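Local coordinates for glucose-6-phosphate isomerase like protein (Thermus thermophilus, PDB 1WIW) that probably acts as a sugar-phosphate isomerase of the PGI/PMI family, interconverting glucose 6-phosphate or mannose 6-phosphate with fructose 6-phosphate, at residues L17-E20 and L21-V25; T181-A184 and R185-S189; A266-L269 and A270-Y273. One frame throughout, in Å; residues are numbered along the deposited sequence.

Contact 1: L17-E20 and L21-V25; sequences LALE and LRDLV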
loop_
_atom_site.group_PDB
_atom_site.type_symbol
_atom_site.label_atom_id
_atom_site.label_comp_id
_atom_site.label_asym_id
_atom_site.label_seq_id
_atom_site.Cartn_x
_atom_site.Cartn_y
_atom_site.Cartn_z
ATOM N N LEU B 17 15.302 -15.484 17.190
ATOM C CA LEU B 17 13.957 -15.115 16.772
ATOM C C LEU B 17 13.099 -16.380 16.655
ATOM O O LEU B 17 11.881 -16.325 16.786
ATOM C CB LEU B 17 13.991 -14.374 15.432
ATOM C CG LEU B 17 12.673 -13.734 14.985
ATOM C CD1 LEU B 17 12.242 -12.706 16.023
ATOM C CD2 LEU B 17 12.841 -13.070 13.618
ATOM N N ALA B 18 13.745 -17.519 16.421
ATOM C CA ALA B 18 13.021 -18.780 16.300
ATOM C C ALA B 18 12.263 -19.052 17.598
ATOM O O ALA B 18 11.122 -19.510 17.581
ATOM C CB ALA B 18 13.990 -19.918 16.003
ATOM N N LEU B 19 12.899 -18.754 18.728
ATOM C CA LEU B 19 12.259 -18.966 20.023
ATOM C C LEU B 19 11.086 -18.000 20.208
ATOM O O LEU B 19 10.026 -18.390 20.696
ATOM C CB LEU B 19 13.273 -18.778 21.159
ATOM C CG LEU B 19 12.689 -18.740 22.579
ATOM C CD1 LEU B 19 11.943 -20.038 22.876
ATOM C CD2 LEU B 19 13.805 -18.512 23.582
ATOM N N GLU B 20 11.274 -16.743 19.823
ATOM C CA GLU B 20 10.208 -15.753 19.959
ATOM C C GLU B 20 9.022 -16.124 19.063
ATOM O O GLU B 20 7.862 -15.992 19.463
ATOM C CB GLU B 20 10.722 -14.350 19.605
ATOM C CG GLU B 20 9.704 -13.250 19.860
ATOM C CD GLU B 20 10.258 -11.843 19.645
ATOM O OE1 GLU B 20 9.477 -10.872 19.784
ATOM O OE2 GLU B 20 11.469 -11.705 19.347
ATOM N N LEU B 21 9.316 -16.584 17.853
ATOM C CA LEU B 21 8.268 -16.995 16.923
ATOM C C LEU B 21 7.484 -18.138 17.551
ATOM O O LEU B 21 6.249 -18.154 17.519
ATOM C CB LEU B 21 8.887 -17.469 15.600
ATOM C CG LEU B 21 9.313 -16.396 14.589
ATOM C CD1 LEU B 21 10.238 -17.004 13.534
ATOM C CD2 LEU B 21 8.068 -15.794 13.937
ATOM N N ARG B 22 8.208 -19.095 18.125
ATOM C CA ARG B 22 7.577 -20.249 18.751
ATOM C C ARG B 22 6.673 -19.910 19.932
ATOM O O ARG B 22 5.590 -20.475 20.072
ATOM C CB ARG B 22 8.631 -21.248 19.231
ATOM C CG ARG B 22 8.014 -22.514 19.814
ATOM C CD ARG B 22 9.060 -23.488 20.326
ATOM N NE ARG B 22 8.479 -24.804 20.588
ATOM C CZ ARG B 22 7.533 -25.042 21.492
ATOM N NH1 ARG B 22 7.064 -26.274 21.656
ATOM N NH2 ARG B 22 7.059 -24.054 22.238
ATOM N N ASP B 23 7.119 -18.989 20.781
ATOM C CA ASP B 23 6.357 -18.618 21.976
ATOM C C ASP B 23 5.437 -17.405 21.840
ATOM O O ASP B 23 4.884 -16.938 22.836
ATOM C CB ASP B 23 7.321 -18.365 23.145
ATOM C CG ASP B 23 8.069 -19.616 23.579
ATOM O OD1 ASP B 23 7.740 -20.722 23.093
ATOM O OD2 ASP B 23 8.984 -19.490 24.420
ATOM N N LEU B 24 5.249 -16.907 20.622
ATOM C CA LEU B 24 4.424 -15.721 20.404
ATOM C C LEU B 24 3.052 -15.683 21.073
ATOM O O LEU B 24 2.699 -14.701 21.723
ATOM C CB LEU B 24 4.237 -15.475 18.903
ATOM C CG LEU B 24 3.494 -14.177 18.573
ATOM C CD1 LEU B 24 4.277 -12.981 19.116
ATOM C CD2 LEU B 24 3.312 -14.059 17.060
ATOM N N VAL B 25 2.275 -16.740 20.902
ATOM C CA VAL B 25 0.938 -16.794 21.474
ATOM C C VAL B 25 0.957 -16.657 22.994
ATOM O O VAL B 25 1.617 -17.427 23.684
ATOM C CB VAL B 25 0.232 -18.112 21.082
ATOM C CG1 VAL B 25 -1.074 -18.274 21.867
ATOM C CG2 VAL B 25 -0.046 -18.116 19.580
#
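L19 brings CD1 against one oxygen of the D23 carboxylate, OD2, at 3.4 Å, one helical turn further on. Of the two branches CD1 does the touching, the side chains running at a slant to each other. L19 reaches that position because its CG stands anti to the backbone N (chi1 170°), beside the carbonyl carbon, while D23 takes the other common setting, with CG beside its backbone N. OD2 merely packs against the methyl, while OD1 lies at the guanidinium edge of R22, in its plane. That salt bridge between neighbours is long, 3.5 Å from R22 NH2 to D23 OD1.

On the buried side of helix 17-23 the pairing is apolar. L17 and L21 meet at their branch points, CG to CG at 4.3 Å, and L21 continues onto A263, W264 and Y267 of helix 251-272. The backbone beneath is ordinary alpha helix, with L21 N bonded to L17 O (2.8 Å), R22 N to A18 O (3.0 Å) and D23 N to L19 O (3.0 Å).

E20 runs out fully extended from the same turn. Its OE1 is gripped twice, by a salt bridge to R113 and a hydrogen bond from S107, which fixes the end of a flexible chain against helix 110-121 and the segment before it. At the start of the helix D13 takes hydrogen bonds from the N-H groups of L17 and A18, and near its end Y260 OH bonds to L21 O.

The chemistry is that of an amphipathic helix: L17 and L21 seat it on V186 and helix 251-272, and L24 packs on L109 and helix 110-121, while L19 lies on the exposed side, so this segment is held by both apolar and ionic contacts.

Contact 2: T181-A184 and R185-S189; sequences TLFA and RVAKS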
loop_
_atom_site.group_PDB
_atom_site.type_symbol
_atom_site.label_atom_id
_atom_site.label_comp_id
_atom_site.label_asym_id
_atom_site.label_seq_id
_atom_site.Cartn_x
_atom_site.Cartn_y
_atom_site.Cartn_z
ATOM N N THR B 181 6.342 -5.921 5.013
ATOM C CA THR B 181 7.144 -5.427 6.128
ATOM C C THR B 181 7.896 -6.554 6.833
ATOM O O THR B 181 9.050 -6.379 7.244
ATOM C CB THR B 181 6.257 -4.670 7.143
ATOM O OG1 THR B 181 5.908 -3.392 6.598
ATOM C CG2 THR B 181 6.978 -4.465 8.472
ATOM N N LEU B 182 7.249 -7.709 6.978
ATOM C CA LEU B 182 7.897 -8.852 7.624
ATOM C C LEU B 182 9.123 -9.294 6.825
ATOM O O LEU B 182 10.165 -9.604 7.395
ATOM C CB LEU B 182 6.923 -10.033 7.748
ATOM C CG LEU B 182 5.931 -9.980 8.915
ATOM C CD1 LEU B 182 4.876 -11.063 8.763
ATOM C CD2 LEU B 182 6.690 -10.146 10.230
ATOM N N PHE B 183 8.997 -9.319 5.502
ATOM C CA PHE B 183 10.106 -9.740 4.651
ATOM C C PHE B 183 11.264 -8.752 4.609
ATOM O O PHE B 183 12.412 -9.134 4.367
ATOM C CB PHE B 183 9.595 -10.049 3.245
ATOM C CG PHE B 183 9.060 -11.447 3.112
ATOM C CD1 PHE B 183 9.874 -12.475 2.646
ATOM C CD2 PHE B 183 7.781 -11.758 3.557
ATOM C CE1 PHE B 183 9.427 -13.797 2.634
ATOM C CE2 PHE B 183 7.319 -13.075 3.549
ATOM C CZ PHE B 183 8.146 -14.096 3.087
ATOM N N ALA B 184 10.974 -7.484 4.853
ATOM C CA ALA B 184 12.036 -6.490 4.860
ATOM C C ALA B 184 12.732 -6.525 6.220
ATOM O O ALA B 184 13.959 -6.573 6.297
ATOM C CB ALA B 184 11.474 -5.097 4.593
ATOM N N ARG B 185 11.952 -6.537 7.297
ATOM C CA ARG B 185 12.565 -6.519 8.619
ATOM C C ARG B 185 13.228 -7.813 9.067
ATOM O O ARG B 185 14.271 -7.780 9.721
ATOM C CB ARG B 185 11.572 -6.082 9.700
ATOM C CG ARG B 185 12.336 -5.633 10.939
ATOM C CD ARG B 185 11.616 -5.827 12.247
ATOM N NE ARG B 185 10.572 -4.842 12.460
ATOM C CZ ARG B 185 10.300 -4.301 13.642
ATOM N NH1 ARG B 185 9.323 -3.414 13.749
ATOM N NH2 ARG B 185 11.018 -4.632 14.707
ATOM N N VAL B 186 12.622 -8.944 8.719
ATOM C CA VAL B 186 13.148 -10.248 9.100
ATOM C C VAL B 186 14.044 -10.861 8.025
ATOM O O VAL B 186 15.172 -11.267 8.311
ATOM C CB VAL B 186 11.997 -11.220 9.423
ATOM C CG1 VAL B 186 12.543 -12.620 9.719
ATOM C CG2 VAL B 186 11.211 -10.702 10.620
ATOM N N ALA B 187 13.554 -10.921 6.787
ATOM C CA ALA B 187 14.339 -11.507 5.704
ATOM C C ALA B 187 15.309 -10.506 5.069
ATOM O O ALA B 187 16.161 -10.889 4.267
ATOM C CB ALA B 187 13.406 -12.097 4.638
ATOM N N LYS B 188 15.185 -9.233 5.443
ATOM C CA LYS B 188 16.053 -8.180 4.921
ATOM C C LYS B 188 15.980 -8.191 3.390
ATOM O O LYS B 188 16.956 -7.862 2.704
ATOM C CB LYS B 188 17.504 -8.425 5.371
ATOM C CG LYS B 188 17.688 -8.734 6.868
ATOM C CD LYS B 188 17.229 -7.580 7.748
ATOM C CE LYS B 188 17.607 -7.792 9.213
ATOM N NZ LYS B 188 16.948 -8.982 9.829
ATOM N N SER B 189 14.812 -8.562 2.870
ATOM C CA SER B 189 14.601 -8.671 1.431
ATOM C C SER B 189 13.447 -7.836 0.897
ATOM O O SER B 189 12.488 -7.533 1.603
ATOM C CB SER B 189 14.374 -10.140 1.046
ATOM O OG SER B 189 15.486 -10.946 1.409
#
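T181 and R185 belong to the last turn of helix 174-185, in the C-terminal SIS domain, where the chain leaves the helix through a left-handed residue, K188 (phi 55°). Two regular backbone bonds close the helix: R185 N to T181 O and V186 N to L182 O, each 2.9 Å. The next carbonyl is used differently. F183 O accepts from S189 N at 2.9 Å, a bond between residues six positions apart, where the Schellman bond joins residues five apart; the left-handed K188 turns the chain back, consistent with this wider closure.

Polar side chains brace the turn. K188 bends at CB-CG (chi2 -62°) and again near its tip, curling back over the preceding residues so that NZ donates to R185 O at 2.9 Å and, weakly, to V186 O at 3.3 Å. The same ammonium group also bonds to the carbonyls of D276 and G278, which ties this turn to the loop after helix 251-272. R185 looks outward from the turn to other parts of the fold: NH1 makes salt bridges with E46 and with E200 of the second subunit, and NH2 with D279, so one guanidinium joins both family regions and the dimer partner.

Apolar contacts are fewer. A187 CB approaches the F183 ring obliquely, 4.1 Å from CD1, while the ring itself meets F167 and packs on T265 and L269, and A184 packs on F201 of the second subunit.

A CA-H...O contact, K188 CA to A184 O at 3.0 Å, adds to these. Last in the turn, S189 OG bonds to A187 O at 2.9 Å, with the hydroxyl lying above the carbonyl plane, 61° out of it.

Contact 3: A266-L269 and A270-Y273; sequences AYYL and ALLY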
loop_
_atom_site.group_PDB
_atom_site.type_symbol
_atom_site.label_atom_id
_atom_site.label_comp_id
_atom_site.label_asym_id
_atom_site.label_seq_id
_atom_site.Cartn_x
_atom_site.Cartn_y
_atom_site.Cartn_z
ATOM N N ALA B 266 9.601 -15.660 6.319
ATOM C CA ALA B 266 10.600 -14.602 6.248
ATOM C C ALA B 266 11.821 -14.994 7.080
ATOM O O ALA B 266 12.954 -14.704 6.703
ATOM C CB ALA B 266 10.011 -13.294 6.764
ATOM N N TYR B 267 11.576 -15.654 8.213
ATOM C CA TYR B 267 12.648 -16.107 9.105
ATOM C C TYR B 267 13.580 -17.059 8.358
ATOM O O TYR B 267 14.806 -16.885 8.362
ATOM C CB TYR B 267 12.051 -16.834 10.318
ATOM C CG TYR B 267 13.078 -17.502 11.221
ATOM C CD1 TYR B 267 13.809 -16.766 12.157
ATOM C CD2 TYR B 267 13.347 -18.864 11.104
ATOM C CE1 TYR B 267 14.792 -17.376 12.957
ATOM C CE2 TYR B 267 14.325 -19.483 11.895
ATOM C CZ TYR B 267 15.044 -18.736 12.814
ATOM O OH TYR B 267 16.030 -19.351 13.562
ATOM N N TYR B 268 12.989 -18.076 7.733
ATOM C CA TYR B 268 13.754 -19.060 6.973
ATOM C C TYR B 268 14.437 -18.452 5.747
ATOM O O TYR B 268 15.541 -18.861 5.390
ATOM C CB TYR B 268 12.849 -20.226 6.555
ATOM C CG TYR B 268 12.446 -21.104 7.721
ATOM C CD1 TYR B 268 11.100 -21.324 8.030
ATOM C CD2 TYR B 268 13.418 -21.685 8.547
ATOM C CE1 TYR B 268 10.726 -22.102 9.144
ATOM C CE2 TYR B 268 13.059 -22.460 9.658
ATOM C CZ TYR B 268 11.715 -22.660 9.952
ATOM O OH TYR B 268 11.364 -23.386 11.073
ATOM N N LEU B 269 13.802 -17.473 5.108
ATOM C CA LEU B 269 14.419 -16.855 3.938
ATOM C C LEU B 269 15.708 -16.145 4.355
ATOM O O LEU B 269 16.720 -16.219 3.660
ATOM C CB LEU B 269 13.456 -15.866 3.270
ATOM C CG LEU B 269 13.984 -15.130 2.029
ATOM C CD1 LEU B 269 14.485 -16.127 0.982
ATOM C CD2 LEU B 269 12.879 -14.275 1.444
ATOM N N ALA B 270 15.674 -15.456 5.492
ATOM C CA ALA B 270 16.863 -14.770 5.986
ATOM C C ALA B 270 17.983 -15.792 6.179
ATOM O O ALA B 270 19.134 -15.541 5.807
ATOM C CB ALA B 270 16.563 -14.069 7.309
ATOM N N LEU B 271 17.641 -16.947 6.753
ATOM C CA LEU B 271 18.633 -17.996 6.973
ATOM C C LEU B 271 19.204 -18.475 5.641
ATOM O O LEU B 271 20.396 -18.767 5.541
ATOM C CB LEU B 271 18.025 -19.176 7.747
ATOM C CG LEU B 271 17.521 -18.859 9.163
ATOM C CD1 LEU B 271 17.239 -20.158 9.915
ATOM C CD2 LEU B 271 18.566 -18.047 9.917
ATOM N N LEU B 272 18.360 -18.554 4.617
ATOM C CA LEU B 272 18.827 -18.973 3.296
ATOM C C LEU B 272 19.831 -17.967 2.715
ATOM O O LEU B 272 20.735 -18.344 1.970
ATOM C CB LEU B 272 17.644 -19.151 2.339
ATOM C CG LEU B 272 16.732 -20.355 2.613
ATOM C CD1 LEU B 272 15.589 -20.375 1.607
ATOM C CD2 LEU B 272 17.537 -21.640 2.514
ATOM N N TYR B 273 19.673 -16.690 3.054
ATOM C CA TYR B 273 20.603 -15.667 2.580
ATOM C C TYR B 273 21.773 -15.532 3.553
ATOM O O TYR B 273 22.680 -14.734 3.343
ATOM C CB TYR B 273 19.905 -14.309 2.440
ATOM C CG TYR B 273 18.974 -14.216 1.254
ATOM C CD1 TYR B 273 19.410 -14.563 -0.024
ATOM C CD2 TYR B 273 17.660 -13.759 1.403
ATOM C CE1 TYR B 273 18.569 -14.457 -1.124
ATOM C CE2 TYR B 273 16.809 -13.648 0.304
ATOM C CZ TYR B 273 17.273 -13.999 -0.956
ATOM O OH TYR B 273 16.451 -13.878 -2.053
#
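L271 starts with CB 3.4 Å from Y268 O. Its CG, set beside the backbone N by a chi1 of -62°, lies 3.5 Å from Y267 O and above one face of the Y267 ring, offset toward the rim. At the tip CD1 approaches that ring obliquely, reaching Y267 CE2 at 3.6 Å. The same methyl also comes within 4.3 Å of Y268 CD2, so it serves two tyrosines at once. These are i to i+3 and i to i+4 contacts in the last turns of helix 251-272 of the SIS domain, whose backbone continues with L272 N bonded to Y268 O (2.9 Å) and Y273 N to L269 O (3.1 Å). Further along, L269 runs alongside Y273 in the same direction; L269 CD1 is 3.5 Å from Y273 CE2, an oblique approach to the ring. All three phenol oxygens are tied down: Y267 OH to D13, Y268 OH to the carbonyl of L142, and Y273 OH to the backbone N of E162. Y273 also packs on A208 of the second subunit.

Y267 and V186 are two of the residues that join the three contacts. Contacts 1 and 3, with centres about 15 Å apart, meet where Y267 lies under helix 17-23: L21 CD1 is 3.7 Å from Y267 CB. Contact 2 sits closer to contact 3, about 9 Å between centres, with V186 O 3.3 Å from A270 CB and S189 OG 3.2 Å from Y273 CE2. V186 also reaches contact 1, its CG1 lying 3.9 Å from L17 CD2. No ligand marks an active site. R185 of contact 2 lies near, without touching, a possible Rossmann-type glycine-rich turn; whether that turn belongs to a substrate site is not established. Contacts 1 and 3 are structural packing.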